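PDB 2PY5: DNA polymerase from Bacillus phage phi29, which replicates the viral genome by protein-primed, strand-displacing DNA synthesis of high processivity and fidelity, and also carries a 3'-5' exonuclease activity. Local coordinates for residues F[491-502]-F[541-549]; F[229-237]-F[450-458]. The protein carries 2 engineered substitutions. All coordinates share one frame; numbering follows the deposited sequence. Where two conformers were deposited one is given.

Overall arrangement
Both contacts belong to the polymerising part of this B-family enzyme and reach the same antiparallel, curled sheet, their centres about 15 Å apart. Contact 2 comes first along the chain and is long-range: it pairs strand 231-233 with strand 452-456, which carries the YCDTD motif with its magnesium-binding aspartates. Contact 1 follows in series, where the hairpin of strands 491-496 and 499-509 is covered by the loop that runs from helix 535-538 to strand 551-561. The hairpin turn joins the two: its residue Lys-498 touches strand 452-456, so a residue probably involved in template-primer binding sits beside a catalytic metal ligand.

Contact 1: residues F[491-502]-F[541-549]; sequences RAKYLRQKTYIQ and VTFENFKVG
Phe-543 and Phe-546 of the loop 541-549 lie against one side of a beta hairpin, illustrating how a segment without regular structure can cover a sheet mainly through side chains, with no backbone pairing across the contact. The hairpin, 491-502, lies in the polymerisation region and turns through a type II turn from Arg-496 to Thr-499, beside a classic bulge in which Leu-495 and Arg-496 both face Thr-499. Lys-498 in the turn and Tyr-500 in the second strand are both probably involved in binding template-primer structures.

Ile-501 and Leu-495 make three CH-pi contacts. Ile-501 supplies two: its CD1 sits 3.5 Å from the centroid of the Phe-543 ring, and its CG2 3.6 Å from that of Phe-546. Chi1 of 57° sets CG1 between the backbone N and the carbonyl carbon and CG2 anti to that carbon, and the extended chi2 (-178°) carries CD1 onward. On the opposite face of Phe-546, Leu-495 CD1 stands 3.6 Å from the centroid, so the ring is held between the two. The backbone N of Tyr-500 approaches the ring's edge.

A cation-pi stack covers the other face of Phe-543. The guanidinium of Arg-491 lies flat upon it, planes 9° apart and centres 3.8 Å apart, while its NE also forms a salt bridge with Asp-503. Phe-543 has two conformers, and its stack and CH-pi contact hold for the one described. Near the loop's start, OD1 of Asn-545 accepts from the N of Thr-542, and OG1 of Thr-542 from the N of Asn-545, an ST motif.

At the turn end, Arg-496 is tied by salt bridges to Glu-239 and to the C-terminal carboxylate of Lys-575. One face of its guanidinium receives a methyl group, Val-548 CG2, which lies 3.4 Å from Arg-496 NH2.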
loop_
_atom_site.group_PDB
_atom_site.type_symbol
_atom_site.label_atom_id
_atom_site.label_comp_id
_atom_site.label_asym_id
_atom_site.label_seq_id
_atom_site.Cartn_x
_atom_site.Cartn_y
_atom_site.Cartn_z
ATOM N N ARG F 491 17.992 15.947 17.610
ATOM C CA ARG F 491 18.915 14.856 17.438
ATOM C C ARG F 491 18.175 13.701 16.790
ATOM O O ARG F 491 16.947 13.692 16.739
ATOM C CB ARG F 491 19.523 14.427 18.772
ATOM C CG ARG F 491 18.530 13.952 19.782
ATOM C CD ARG F 491 19.191 13.256 20.981
ATOM N NE ARG F 491 18.185 12.758 21.920
ATOM C CZ ARG F 491 18.442 11.976 22.970
ATOM N NH1 ARG F 491 19.670 11.555 23.228
ATOM N NH2 ARG F 491 17.453 11.577 23.749
ATOM N N ALA F 492 18.936 12.745 16.288
ATOM C CA ALA F 492 18.370 11.631 15.540
ATOM C C ALA F 492 19.366 10.476 15.534
ATOM O O ALA F 492 20.534 10.635 15.888
ATOM C CB ALA F 492 18.015 12.060 14.121
ATOM N N LYS F 493 18.871 9.296 15.172
ATOM C CA LYS F 493 19.712 8.140 14.941
ATOM C C LYS F 493 19.064 7.263 13.874
ATOM O O LYS F 493 17.893 6.878 13.986
ATOM C CB LYS F 493 19.965 7.347 16.220
ATOM C CG LYS F 493 20.977 6.195 16.007
ATOM C CD LYS F 493 21.200 5.380 17.264
ATOM C CE LYS F 493 22.223 5.987 18.212
ATOM N NZ LYS F 493 22.660 4.958 19.200
ATOM N N TYR F 494 19.823 7.023 12.807
ATOM C CA TYR F 494 19.379 6.238 11.660
ATOM C C TYR F 494 20.200 4.954 11.621
ATOM O O TYR F 494 21.429 4.984 11.560
ATOM C CB TYR F 494 19.596 7.008 10.349
ATOM C CG TYR F 494 18.781 8.275 10.219
ATOM C CD1 TYR F 494 19.149 9.437 10.910
ATOM C CD2 TYR F 494 17.653 8.317 9.416
ATOM C CE1 TYR F 494 18.394 10.621 10.782
ATOM C CE2 TYR F 494 16.907 9.484 9.276
ATOM C CZ TYR F 494 17.277 10.621 9.976
ATOM O OH TYR F 494 16.546 11.775 9.860
ATOM N N LEU F 495 19.522 3.818 11.697
ATOM C CA LEU F 495 20.214 2.528 11.732
ATOM C C LEU F 495 20.247 1.872 10.364
ATOM O O LEU F 495 21.270 1.316 9.961
ATOM C CB LEU F 495 19.522 1.602 12.722
ATOM C CG LEU F 495 19.413 2.079 14.162
ATOM C CD1 LEU F 495 18.656 1.056 14.994
ATOM C CD2 LEU F 495 20.782 2.394 14.785
ATOM N N ARG F 496 19.105 1.905 9.682
ATOM C CA ARG F 496 18.909 1.284 8.363
ATOM C C ARG F 496 17.866 2.073 7.599
ATOM O O ARG F 496 17.201 2.954 8.165
ATOM C CB ARG F 496 18.386 -0.150 8.530
ATOM C CG ARG F 496 19.233 -1.071 9.380
ATOM C CD ARG F 496 20.446 -1.526 8.603
ATOM N NE ARG F 496 21.205 -2.551 9.310
ATOM C CZ ARG F 496 22.242 -2.321 10.107
ATOM N NH1 ARG F 496 22.671 -1.088 10.332
ATOM N NH2 ARG F 496 22.867 -3.339 10.691
ATOM N N GLN F 497 17.685 1.730 6.323
ATOM C CA GLN F 497 16.533 2.209 5.562
ATOM C C GLN F 497 15.273 1.962 6.387
ATOM O O GLN F 497 15.117 0.890 6.994
ATOM C CB GLN F 497 16.410 1.490 4.205
ATOM C CG GLN F 497 17.483 1.867 3.205
ATOM C CD GLN F 497 17.688 0.836 2.092
ATOM O OE1 GLN F 497 17.906 1.197 0.927
ATOM N NE2 GLN F 497 17.653 -0.450 2.449
ATOM N N LYS F 498 14.400 2.966 6.436
ATOM C CA LYS F 498 13.122 2.884 7.142
ATOM C C LYS F 498 13.234 2.590 8.632
ATOM O O LYS F 498 12.263 2.153 9.229
ATOM C CB LYS F 498 12.193 1.862 6.463
ATOM C CG LYS F 498 11.860 2.249 5.027
ATOM C CD LYS F 498 10.834 1.342 4.417
ATOM C CE LYS F 498 10.532 1.752 2.988
ATOM N NZ LYS F 498 9.886 3.095 2.884
ATOM N N THR F 499 14.398 2.856 9.230
ATOM C CA THR F 499 14.651 2.515 10.626
ATOM C C THR F 499 15.434 3.647 11.304
ATOM O O THR F 499 16.661 3.689 11.234
ATOM C CB THR F 499 15.431 1.194 10.756
ATOM O OG1 THR F 499 14.770 0.177 9.981
ATOM C CG2 THR F 499 15.523 0.738 12.199
ATOM N N TYR F 500 14.710 4.572 11.925
ATOM C CA TYR F 500 15.325 5.728 12.554
ATOM C C TYR F 500 14.436 6.295 13.661
ATOM O O TYR F 500 13.256 5.980 13.751
ATOM C CB TYR F 500 15.632 6.818 11.510
ATOM C CG TYR F 500 14.420 7.456 10.886
ATOM C CD1 TYR F 500 13.869 8.575 11.457
ATOM C CD2 TYR F 500 13.831 6.945 9.734
ATOM C CE1 TYR F 500 12.770 9.193 10.915
ATOM C CE2 TYR F 500 12.710 7.570 9.191
ATOM C CZ TYR F 500 12.203 8.692 9.801
ATOM O OH TYR F 500 11.092 9.375 9.319
ATOM N N ILE F 501 15.047 7.116 14.509
ATOM C CA ILE F 501 14.335 7.873 15.527
ATOM C C ILE F 501 14.748 9.332 15.427
ATOM O O ILE F 501 15.858 9.650 14.976
ATOM C CB ILE F 501 14.574 7.346 16.970
ATOM C CG1 ILE F 501 16.066 7.329 17.350
ATOM C CG2 ILE F 501 13.990 5.947 17.126
ATOM C CD1 ILE F 501 16.363 6.784 18.736
ATOM N N GLN F 502 13.838 10.213 15.836
ATOM C CA GLN F 502 14.130 11.645 15.944
ATOM C C GLN F 502 13.491 12.238 17.176
ATOM O O GLN F 502 12.405 11.818 17.581
ATOM C CB GLN F 502 13.574 12.397 14.734
ATOM C CG GLN F 502 14.139 11.948 13.387
ATOM C CD GLN F 502 13.399 12.538 12.218
ATOM O OE1 GLN F 502 12.217 12.877 12.320
ATOM N NE2 GLN F 502 14.079 12.625 11.073
ATOM N N VAL F 541 10.874 1.522 22.623
ATOM C CA VAL F 541 12.064 2.159 22.080
ATOM C C VAL F 541 12.413 3.475 22.803
ATOM O O VAL F 541 11.533 4.280 23.131
ATOM C CB VAL F 541 11.898 2.434 20.561
ATOM C CG1 VAL F 541 13.075 3.215 20.016
ATOM C CG2 VAL F 541 11.697 1.115 19.783
ATOM N N THR F 542 13.706 3.676 23.045
ATOM C CA THR F 542 14.251 4.931 23.551
ATOM C C THR F 542 15.532 5.236 22.790
ATOM O O THR F 542 16.093 4.364 22.133
ATOM C CB THR F 542 14.613 4.822 25.052
ATOM O OG1 THR F 542 15.707 3.905 25.212
ATOM C CG2 THR F 542 13.442 4.335 25.850
ATOM N N PHE F 543 16.027 6.463 22.884
ATOM C CA PHE F 543 17.316 6.789 22.276
ATOM C C PHE F 543 18.427 5.897 22.816
ATOM O O PHE F 543 19.351 5.548 22.084
ATOM C CB PHE F 543 17.682 8.267 22.457
ATOM C CG PHE F 543 17.365 9.114 21.261
ATOM C CD1 PHE F 543 16.098 9.639 21.085
ATOM C CD2 PHE F 543 18.333 9.368 20.295
ATOM C CE1 PHE F 543 15.797 10.415 19.964
ATOM C CE2 PHE F 543 18.045 10.151 19.179
ATOM C CZ PHE F 543 16.775 10.675 19.015
ATOM N N GLU F 544 18.323 5.519 24.082
ATOM C CA GLU F 544 19.346 4.679 24.713
ATOM C C GLU F 544 19.377 3.250 24.154
ATOM O O GLU F 544 20.466 2.706 23.925
ATOM C CB GLU F 544 19.154 4.645 26.234
ATOM N N ASN F 545 18.205 2.640 23.934
ATOM C CA ASN F 545 18.155 1.240 23.502
ATOM C C ASN F 545 17.977 0.998 22.001
ATOM O O ASN F 545 17.965 -0.139 21.571
ATOM C CB ASN F 545 17.097 0.442 24.295
ATOM C CG ASN F 545 15.669 0.785 23.911
ATOM O OD1 ASN F 545 15.412 1.360 22.861
ATOM N ND2 ASN F 545 14.731 0.394 24.749
ATOM N N PHE F 546 17.846 2.070 21.222
ATOM C CA PHE F 546 17.615 1.948 19.785
ATOM C C PHE F 546 18.938 1.713 19.108
ATOM O O PHE F 546 19.702 2.651 18.879
ATOM C CB PHE F 546 16.983 3.219 19.247
ATOM C CG PHE F 546 16.562 3.145 17.801
ATOM C CD1 PHE F 546 15.543 2.314 17.392
ATOM C CD2 PHE F 546 17.158 3.973 16.864
ATOM C CE1 PHE F 546 15.140 2.304 16.056
ATOM C CE2 PHE F 546 16.761 3.950 15.551
ATOM C CZ PHE F 546 15.760 3.124 15.156
ATOM N N LYS F 547 19.209 0.443 18.824
ATOM C CA LYS F 547 20.419 0.040 18.142
ATOM C C LYS F 547 20.208 -1.278 17.431
ATOM O O LYS F 547 19.252 -2.011 17.708
ATOM C CB LYS F 547 21.578 -0.075 19.136
ATOM C CG LYS F 547 21.375 -1.070 20.268
ATOM C CD LYS F 547 22.287 -0.684 21.446
ATOM C CE LYS F 547 22.764 -1.886 22.228
ATOM N NZ LYS F 547 23.789 -1.489 23.245
ATOM N N VAL F 548 21.098 -1.580 16.492
ATOM C CA VAL F 548 21.087 -2.861 15.833
ATOM C C VAL F 548 21.210 -3.911 16.937
ATOM O O VAL F 548 22.061 -3.774 17.833
ATOM C CB VAL F 548 22.237 -2.973 14.806
ATOM C CG1 VAL F 548 22.287 -4.356 14.202
ATOM C CG2 VAL F 548 22.082 -1.908 13.717
ATOM N N GLY F 549 20.304 -4.883 16.914
ATOM C CA GLY F 549 20.245 -5.960 17.913
ATOM C C GLY F 549 19.061 -5.818 18.861
ATOM O O GLY F 549 18.707 -6.766 19.557
#

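Contact 2: residues F[229-237]-F[450-458]; sequences GFTWLNDRF and DRIIYCDTD. With EDO (1,2-ethanediol), chain K; EDO (1,2-ethanediol), chain U.
The Phe-237 ring has Ile-453 CG1 over one face, 4.1 Å from the centroid, and Arg-236 CG over the opposite face, offset toward the rim. The Arg-236 guanidinium has Phe-237 CZ over one face, with ethanediol O1 and a water at its edge. Trp-232 carries Asn-234 N over one face and meets the second segment by its edge, where CZ3 is 4.0 Å from Ile-452 CG1. Cys-455 SG lies at the edge of the Phe-230 ring, and Leu-233 CA at that of Tyr-454, whose OH is bonded to the backbone N of Lys-498.

These side chains flank an antiparallel ladder, strands 231-233 and 452-456 running at 169°, with Trp-232 and Cys-455 as its hydrogen-bonded pair. Asn-234 extends the ladder through its backbone N, to Ile-453 O, and its side-chain ND2, to Ile-452 O at 2.9 Å with the acceptor in the plane of the Asn-234 amide; OD1 closes an Asx turn onto Arg-236 N.

Further along the YCDTD motif, with CG anti to the backbone N (chi1 -175°), Asp-456 brings OD1 to within 2.7 Å of Thr-231 OG1, which donates from above the carboxylate plane. OD2 of this catalytic magnesium ligand forms a salt bridge to Lys-498 NZ. Thr-457 N donates to Phe-230 O at 171°.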
loop_
_atom_site.group_PDB
_atom_site.type_symbol
_atom_site.label_atom_id
_atom_site.label_comp_id
_atom_site.label_asym_id
_atom_site.label_seq_id
_atom_site.Cartn_x
_atom_site.Cartn_y
_atom_site.Cartn_z
ATOM N N GLY F 229 9.657 3.472 -4.988
ATOM C CA GLY F 229 10.273 4.645 -4.415
ATOM C C GLY F 229 11.756 4.503 -4.123
ATOM O O GLY F 229 12.259 3.398 -3.911
ATOM N N PHE F 230 12.434 5.640 -4.070
ATOM C CA PHE F 230 13.854 5.713 -3.723
ATOM C C PHE F 230 13.993 5.861 -2.199
ATOM O O PHE F 230 13.611 6.888 -1.613
ATOM C CB PHE F 230 14.514 6.898 -4.424
ATOM C CG PHE F 230 15.983 7.017 -4.142
ATOM C CD1 PHE F 230 16.873 6.130 -4.701
ATOM C CD2 PHE F 230 16.457 8.012 -3.299
ATOM C CE1 PHE F 230 18.232 6.216 -4.403
ATOM C CE2 PHE F 230 17.795 8.116 -3.016
ATOM C CZ PHE F 230 18.683 7.216 -3.591
ATOM N N THR F 231 14.558 4.838 -1.573
ATOM C CA THR F 231 14.780 4.849 -0.130
ATOM C C THR F 231 16.239 4.497 0.115
ATOM O O THR F 231 16.688 3.419 -0.260
ATOM C CB THR F 231 13.869 3.815 0.582
ATOM O OG1 THR F 231 12.497 4.034 0.204
ATOM C CG2 THR F 231 14.012 3.902 2.076
ATOM N N TRP F 232 16.968 5.387 0.786
ATOM C CA TRP F 232 18.418 5.296 0.890
ATOM C C TRP F 232 18.933 6.011 2.119
ATOM O O TRP F 232 18.565 7.154 2.379
ATOM C CB TRP F 232 19.061 5.914 -0.354
ATOM C CG TRP F 232 20.550 6.052 -0.322
ATOM C CD1 TRP F 232 21.471 5.058 -0.463
ATOM C CD2 TRP F 232 21.294 7.255 -0.129
ATOM N NE1 TRP F 232 22.732 5.564 -0.392
ATOM C CE2 TRP F 232 22.657 6.914 -0.175
ATOM C CE3 TRP F 232 20.943 8.588 0.087
ATOM C CZ2 TRP F 232 23.663 7.855 -0.043
ATOM C CZ3 TRP F 232 21.953 9.524 0.234
ATOM C CH2 TRP F 232 23.295 9.154 0.177
ATOM N N LEU F 233 19.805 5.320 2.862
ATOM C CA LEU F 233 20.534 5.896 3.996
ATOM C C LEU F 233 22.004 6.051 3.638
ATOM O O LEU F 233 22.674 5.078 3.247
ATOM C CB LEU F 233 20.403 4.986 5.213
ATOM C CG LEU F 233 21.142 5.411 6.478
ATOM C CD1 LEU F 233 20.754 6.792 6.950
ATOM C CD2 LEU F 233 20.935 4.373 7.592
ATOM N N ASN F 234 22.492 7.276 3.778
ATOM C CA ASN F 234 23.883 7.614 3.566
ATOM C C ASN F 234 24.736 6.866 4.567
ATOM O O ASN F 234 24.574 7.062 5.763
ATOM C CB ASN F 234 24.048 9.126 3.722
ATOM C CG ASN F 234 25.404 9.629 3.313
ATOM O OD1 ASN F 234 26.374 8.862 3.195
ATOM N ND2 ASN F 234 25.502 10.948 3.138
ATOM N N ASP F 235 25.646 6.014 4.074
ATOM C CA ASP F 235 26.557 5.267 4.957
ATOM C C ASP F 235 27.309 6.143 5.976
ATOM O O ASP F 235 27.642 5.684 7.076
ATOM C CB ASP F 235 27.574 4.488 4.115
ATOM C CG ASP F 235 27.026 3.178 3.577
ATOM O OD1 ASP F 235 25.990 2.671 4.080
ATOM O OD2 ASP F 235 27.659 2.638 2.640
ATOM N N ARG F 236 27.593 7.394 5.610
ATOM C CA ARG F 236 28.230 8.360 6.500
ATOM C C ARG F 236 27.534 8.476 7.853
ATOM O O ARG F 236 28.187 8.735 8.867
ATOM C CB ARG F 236 28.272 9.742 5.832
ATOM C CG ARG F 236 28.948 10.795 6.657
ATOM C CD ARG F 236 29.579 11.862 5.809
ATOM N NE ARG F 236 28.640 12.912 5.431
ATOM C CZ ARG F 236 28.365 13.993 6.162
ATOM N NH1 ARG F 236 28.903 14.174 7.361
ATOM N NH2 ARG F 236 27.506 14.895 5.700
ATOM N N PHE F 237 26.209 8.283 7.849
ATOM C CA PHE F 237 25.362 8.456 9.038
ATOM C C PHE F 237 24.806 7.163 9.638
ATOM O O PHE F 237 24.103 7.197 10.658
ATOM C CB PHE F 237 24.204 9.403 8.686
ATOM C CG PHE F 237 24.663 10.778 8.382
ATOM C CD1 PHE F 237 24.745 11.230 7.077
ATOM C CD2 PHE F 237 25.062 11.622 9.400
ATOM C CE1 PHE F 237 25.175 12.503 6.796
ATOM C CE2 PHE F 237 25.510 12.896 9.117
ATOM C CZ PHE F 237 25.562 13.333 7.808
ATOM N N ASP F 450 26.121 17.583 0.488
ATOM C CA ASP F 450 26.960 17.849 1.667
ATOM C C ASP F 450 26.241 17.674 3.014
ATOM O O ASP F 450 26.891 17.582 4.052
ATOM C CB ASP F 450 27.619 19.240 1.584
ATOM C CG ASP F 450 26.610 20.396 1.447
ATOM O OD1 ASP F 450 27.068 21.560 1.383
ATOM O OD2 ASP F 450 25.392 20.178 1.385
ATOM N N ARG F 451 24.907 17.630 2.969
ATOM C CA ARG F 451 24.076 17.555 4.176
ATOM C C ARG F 451 23.121 16.362 4.177
ATOM O O ARG F 451 22.429 16.147 5.149
ATOM C CB ARG F 451 23.283 18.857 4.316
ATOM C CG ARG F 451 24.165 20.078 4.597
ATOM C CD ARG F 451 23.355 21.367 4.514
ATOM N NE ARG F 451 22.256 21.390 5.483
ATOM C CZ ARG F 451 21.364 22.371 5.599
ATOM N NH1 ARG F 451 21.423 23.430 4.798
ATOM N NH2 ARG F 451 20.406 22.286 6.514
ATOM N N ILE F 452 23.089 15.586 3.095
ATOM C CA ILE F 452 22.085 14.533 2.959
ATOM C C ILE F 452 22.344 13.353 3.896
ATOM O O ILE F 452 23.433 12.769 3.907
ATOM C CB ILE F 452 21.938 14.044 1.495
ATOM C CG1 ILE F 452 20.704 13.159 1.336
ATOM C CG2 ILE F 452 23.217 13.293 1.014
ATOM C CD1 ILE F 452 19.365 13.882 1.539
ATOM N N ILE F 453 21.321 13.029 4.688
ATOM C CA ILE F 453 21.344 11.875 5.577
ATOM C C ILE F 453 20.609 10.686 4.964
ATOM O O ILE F 453 21.136 9.565 4.929
ATOM C CB ILE F 453 20.650 12.183 6.936
ATOM C CG1 ILE F 453 21.294 13.365 7.652
ATOM C CG2 ILE F 453 20.688 10.937 7.860
ATOM C CD1 ILE F 453 20.401 13.937 8.803
ATOM N N TYR F 454 19.389 10.939 4.482
ATOM C CA TYR F 454 18.420 9.873 4.236
ATOM C C TYR F 454 17.351 10.347 3.277
ATOM O O TYR F 454 16.932 11.492 3.358
ATOM C CB TYR F 454 17.779 9.505 5.582
ATOM C CG TYR F 454 16.699 8.454 5.560
ATOM C CD1 TYR F 454 16.997 7.131 5.321
ATOM C CD2 TYR F 454 15.362 8.789 5.756
ATOM C CE1 TYR F 454 16.006 6.154 5.292
ATOM C CE2 TYR F 454 14.373 7.816 5.758
ATOM C CZ TYR F 454 14.688 6.512 5.520
ATOM O OH TYR F 454 13.707 5.531 5.491
ATOM N N CYS F 455 16.928 9.465 2.379
ATOM C CA CYS F 455 15.774 9.702 1.516
ATOM C C CYS F 455 14.777 8.578 1.695
ATOM O O CYS F 455 15.168 7.418 1.803
ATOM C CB CYS F 455 16.196 9.677 0.049
ATOM S SG CYS F 455 17.429 10.908 -0.411
ATOM N N ASP F 456 13.496 8.919 1.672
ATOM C CA ASP F 456 12.463 7.901 1.545
ATOM C C ASP F 456 11.300 8.381 0.703
ATOM O O ASP F 456 10.376 9.022 1.212
ATOM C CB ASP F 456 11.938 7.428 2.891
ATOM C CG ASP F 456 10.935 6.272 2.743
ATOM O OD1 ASP F 456 10.840 5.708 1.615
ATOM O OD2 ASP F 456 10.252 5.914 3.730
ATOM N N THR F 457 11.381 8.059 -0.586
ATOM C CA THR F 457 10.296 8.192 -1.553
ATOM C C THR F 457 10.010 9.621 -1.915
ATOM O O THR F 457 10.292 10.015 -3.040
ATOM C CB THR F 457 9.019 7.449 -1.123
ATOM O OG1 THR F 457 9.340 6.080 -0.917
ATOM C CG2 THR F 457 7.936 7.542 -2.222
ATOM N N ASP F 458 9.457 10.381 -0.966
ATOM C CA ASP F 458 9.080 11.786 -1.180
ATOM C C ASP F 458 9.742 12.689 -0.159
ATOM O O ASP F 458 9.387 13.845 -0.057
ATOM C CB ASP F 458 7.538 11.967 -1.100
ATOM C CG ASP F 458 6.933 11.455 0.184
ATOM O OD1 ASP F 458 5.677 11.408 0.289
ATOM O OD2 ASP F 458 7.700 11.063 1.091
HETATM C C1 EDO K . 28.322 12.869 1.751
HETATM O O1 EDO K . 28.335 11.909 2.804
HETATM C C2 EDO K . 28.841 14.227 2.223
HETATM O O2 EDO K . 30.277 14.271 2.222
HETATM C C1 EDO U . 7.105 8.035 1.927
HETATM O O1 EDO U . 6.037 7.086 1.836
HETATM C C2 EDO U . 6.964 8.902 3.178
HETATM O O2 EDO U . 8.245 9.267 3.730
HETATM O O HOH W 1 11.042 8.072 -4.974
HETATM O O HOH W 2 25.945 14.080 3.485
#